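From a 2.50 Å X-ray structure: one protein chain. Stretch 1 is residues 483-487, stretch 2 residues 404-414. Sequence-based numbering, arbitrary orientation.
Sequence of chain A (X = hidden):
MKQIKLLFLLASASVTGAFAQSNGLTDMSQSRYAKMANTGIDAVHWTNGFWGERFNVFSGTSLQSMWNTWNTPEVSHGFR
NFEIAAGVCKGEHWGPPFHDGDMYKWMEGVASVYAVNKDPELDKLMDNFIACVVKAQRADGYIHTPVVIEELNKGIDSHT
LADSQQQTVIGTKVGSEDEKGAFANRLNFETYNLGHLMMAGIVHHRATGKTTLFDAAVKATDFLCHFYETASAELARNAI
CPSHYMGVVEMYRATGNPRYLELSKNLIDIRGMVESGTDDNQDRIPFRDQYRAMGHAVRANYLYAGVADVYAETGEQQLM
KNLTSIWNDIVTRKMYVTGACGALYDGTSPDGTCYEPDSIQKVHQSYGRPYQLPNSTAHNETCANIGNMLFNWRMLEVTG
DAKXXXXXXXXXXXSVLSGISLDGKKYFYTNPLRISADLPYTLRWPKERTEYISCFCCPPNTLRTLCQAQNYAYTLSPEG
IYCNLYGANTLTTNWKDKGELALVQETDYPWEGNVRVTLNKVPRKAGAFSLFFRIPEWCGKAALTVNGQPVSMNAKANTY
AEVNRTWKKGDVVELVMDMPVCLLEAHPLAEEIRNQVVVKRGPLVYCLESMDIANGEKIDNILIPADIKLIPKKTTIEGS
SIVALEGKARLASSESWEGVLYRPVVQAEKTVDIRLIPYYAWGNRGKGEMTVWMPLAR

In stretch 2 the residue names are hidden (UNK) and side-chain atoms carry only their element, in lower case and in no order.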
# COMPACT_ATOMS: atom_id res chain seq x y z
N CYS A 483 -8.21 -12.96 -9.65
CA CYS A 483 -7.24 -11.99 -10.18
C CYS A 483 -7.52 -10.62 -9.55
O CYS A 483 -8.51 -9.95 -9.90
CB CYS A 483 -7.28 -11.92 -11.71
SG CYS A 483 -7.14 -13.54 -12.52
N ASN A 484 -6.63 -10.21 -8.65
CA ASN A 484 -6.76 -8.97 -7.93
C ASN A 484 -5.93 -7.81 -8.48
O ASN A 484 -6.46 -6.73 -8.70
CB ASN A 484 -6.42 -9.23 -6.48
CG ASN A 484 -7.49 -10.06 -5.80
OD1 ASN A 484 -8.64 -9.68 -5.81
ND2 ASN A 484 -7.11 -11.19 -5.22
N LEU A 485 -4.63 -8.00 -8.70
CA LEU A 485 -3.81 -6.93 -9.28
C LEU A 485 -3.26 -7.38 -10.59
O LEU A 485 -2.36 -8.22 -10.60
CB LEU A 485 -2.64 -6.50 -8.40
CG LEU A 485 -2.89 -5.92 -7.00
CD1 LEU A 485 -1.71 -5.04 -6.60
CD2 LEU A 485 -4.21 -5.18 -6.86
N TYR A 486 -3.76 -6.77 -11.67
CA TYR A 486 -3.34 -7.06 -13.03
C TYR A 486 -1.92 -6.60 -13.30
O TYR A 486 -1.47 -5.55 -12.81
CB TYR A 486 -4.34 -6.47 -14.07
CG TYR A 486 -5.77 -6.97 -13.86
CD1 TYR A 486 -6.07 -8.33 -13.95
CD2 TYR A 486 -6.81 -6.10 -13.56
CE1 TYR A 486 -7.35 -8.82 -13.73
CE2 TYR A 486 -8.11 -6.58 -13.34
CZ TYR A 486 -8.36 -7.95 -13.41
OH TYR A 486 -9.61 -8.48 -13.20
N GLY A 487 -1.21 -7.38 -14.11
CA GLY A 487 0.20 -7.16 -14.45
C GLY A 487 0.76 -8.46 -15.02
O GLY A 487 0.35 -9.56 -14.63
N UNK A 404 -12.33 -3.84 -1.23
CA UNK A 404 -11.08 -3.75 -0.49
C UNK A 404 -9.88 -3.96 -1.41
O UNK A 404 -8.85 -3.32 -1.23
o UNK A 404 -15.08 -3.79 4.53
c UNK A 404 -14.14 -5.18 2.84
c UNK A 404 -13.11 -3.09 3.42
c UNK A 404 -14.11 -4.02 3.60
c UNK A 404 -13.17 -5.42 1.91
c UNK A 404 -11.06 -4.76 0.66
c UNK A 404 -12.14 -4.51 1.70
c UNK A 404 -12.13 -3.32 2.47
N UNK A 405 -10.02 -4.82 -2.42
CA UNK A 405 -8.97 -4.95 -3.44
C UNK A 405 -8.67 -3.66 -4.24
O UNK A 405 -7.50 -3.42 -4.59
c UNK A 405 -9.29 -6.10 -4.40
N UNK A 406 -9.69 -2.85 -4.51
CA UNK A 406 -9.52 -1.55 -5.17
C UNK A 406 -8.54 -0.65 -4.41
O UNK A 406 -7.62 -0.06 -5.00
o UNK A 406 -9.80 1.11 -8.08
o UNK A 406 -10.85 -0.80 -8.18
c UNK A 406 -10.93 0.41 -6.12
c UNK A 406 -10.50 0.22 -7.56
c UNK A 406 -10.88 -0.85 -5.28
N UNK A 407 -8.72 -0.60 -3.10
CA UNK A 407 -7.86 0.20 -2.22
C UNK A 407 -6.44 -0.28 -2.13
O UNK A 407 -5.51 0.54 -2.05
c UNK A 407 -9.56 1.45 -1.03
c UNK A 407 -8.50 0.34 -0.83
c UNK A 407 -9.01 2.80 -0.59
c UNK A 407 -10.84 1.16 -0.34
N UNK A 408 -6.26 -1.60 -2.13
CA UNK A 408 -4.92 -2.17 -2.21
C UNK A 408 -4.24 -1.64 -3.47
O UNK A 408 -3.09 -1.22 -3.39
c UNK A 408 -3.59 -4.32 -2.54
c UNK A 408 -5.36 -4.24 -0.81
c UNK A 408 -4.95 -3.73 -2.19
N UNK A 409 -4.93 -1.64 -4.61
CA UNK A 409 -4.32 -1.20 -5.89
C UNK A 409 -4.02 0.31 -5.89
O UNK A 409 -2.89 0.73 -6.20
o UNK A 409 -5.02 -2.91 -10.33
c UNK A 409 -5.18 -1.53 -7.11
o UNK A 409 -6.37 -1.23 -9.85
c UNK A 409 -5.32 -1.89 -9.65
c UNK A 409 -4.45 -1.48 -8.47
N UNK A 410 -5.04 1.10 -5.54
CA UNK A 410 -4.90 2.56 -5.45
C UNK A 410 -3.69 2.94 -4.62
O UNK A 410 -2.85 3.72 -5.08
o UNK A 410 -7.29 2.68 -5.56
c UNK A 410 -6.14 4.72 -4.78
c UNK A 410 -6.16 3.16 -4.82
N UNK A 411 -3.58 2.34 -3.44
CA UNK A 411 -2.46 2.61 -2.54
C UNK A 411 -1.12 2.23 -3.16
O UNK A 411 -0.16 3.04 -3.18
c UNK A 411 -2.66 1.93 -1.19
s UNK A 411 -3.96 2.69 -0.17
N UNK A 412 -1.06 1.02 -3.71
CA UNK A 412 0.18 0.51 -4.28
C UNK A 412 0.79 1.39 -5.38
O UNK A 412 1.97 1.71 -5.27
c UNK A 412 1.27 -1.66 -5.32
c UNK A 412 0.02 -0.94 -4.78
c UNK A 412 2.44 -1.77 -4.35
c UNK A 412 0.88 -3.06 -5.80
N UNK A 413 0.01 1.77 -6.41
CA UNK A 413 0.54 2.63 -7.50
C UNK A 413 0.74 4.11 -7.05
O UNK A 413 1.69 4.75 -7.45
c UNK A 413 -1.55 -0.77 -10.05
o UNK A 413 -0.77 -2.32 -11.64
c UNK A 413 0.44 -0.25 -11.23
c UNK A 413 -0.40 1.30 -9.54
c UNK A 413 0.53 0.96 -10.51
c UNK A 413 -1.45 0.42 -9.33
c UNK A 413 -0.32 2.61 -8.77
c UNK A 413 -0.61 -1.10 -10.99
N UNK A 414 -0.12 4.64 -6.21
CA UNK A 414 -0.19 6.10 -6.07
C UNK A 414 0.34 6.71 -4.77
O UNK A 414 0.62 7.91 -4.74
c UNK A 414 -1.64 6.56 -6.28
c UNK A 414 -2.19 6.07 -7.57
n UNK A 414 -3.14 5.17 -7.52
o UNK A 414 -1.70 6.45 -8.62

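Position 404 carries one carbon leading to a ring of six carbons that bears a single oxygen; it is Tyr-404. Its side chain is out of reach of stretch 1, so its part here is backbone: its O accepts from the N of position 408 at 3.2 Å, one rung of a helix that runs through the whole stretch and beyond both its ends.

Position 405 has one side-chain carbon and nothing beyond it, which makes it Ala-405. Its CB points toward stretch 1 and lies 3.9 Å from Asn-484 OD1. The CA atoms of Asn-484 and Ala-405 are 6.4 Å apart.

At position 406 there are three carbons in an unbranched chain, the third holding two oxygens: Glu-406. Its CA-to-CB bond points away, and although the carboxylate swings nearer, it makes no contact with stretch 1.

Position 407 shows four carbons forked at the second, the pattern of leucine. Leu-407 is out of reach of the loop.

Position 408 has three carbons, the first carrying the other two, so it is Val-408. It points toward stretch 1, and its CG1 meets Leu-485 CD2 at 4.4 Å, a loose apolar contact.

Position 409 again gives three carbons with two oxygens on the third, here in a more extended chain: Glu-409, with chi1 and chi2 both t. Its CB packs against Leu-485 CD2 at 3.8 Å, while its OE2 is 4.3 Å from Tyr-486 N, too far for a hydrogen bond. Both carboxylate oxygens are satisfied elsewhere in the structure.

At position 410 one carbon carries an oxygen and a second carbon, which identifies Thr-410. Out of reach of stretch 1, Thr-410 turns its OG1 to Glu-406 O at 2.8 Å, as donor, tying the hydroxyl back to its own helix.

Position 411 holds one carbon and then a sulfur: Cys-411, also out of reach.

Position 412 has four carbons forked at the second and points toward the loop; it is Leu-412. Its CD2 comes to 3.4 Å from Leu-485 CD1, the closest contact between the stretches and a tight one for two methyls.

Position 413 repeats the six-carbon ring with one oxygen, so it is Tyr-413. Its CA-to-CB bond runs sideways, but the ring's end reaches in, placing OH 3.5 Å from Tyr-486 O without a hydrogen bond between them.

Position 414 has two carbons, the second bearing one oxygen and one nitrogen. This is Asn-414, whose ND2 donates to Thr-410 O at 2.9 Å, and the side chain is out of reach of stretch 1.

The contact works by helical spacing around one leucine. Positions 405, 408, 409 and 412 all direct CB toward the loop, and Leu-485, whose own CB points sideways, brings its end in among them and has the largest area covered. No hydrogen bond crosses between the stretches. The rule to read here is packing: a small residue beside Asn-484, aliphatic carbons around Leu-485, and polar groups nearby whose bonding needs are met elsewhere.

Stretch 2 (404-414) YAELVETCLYN
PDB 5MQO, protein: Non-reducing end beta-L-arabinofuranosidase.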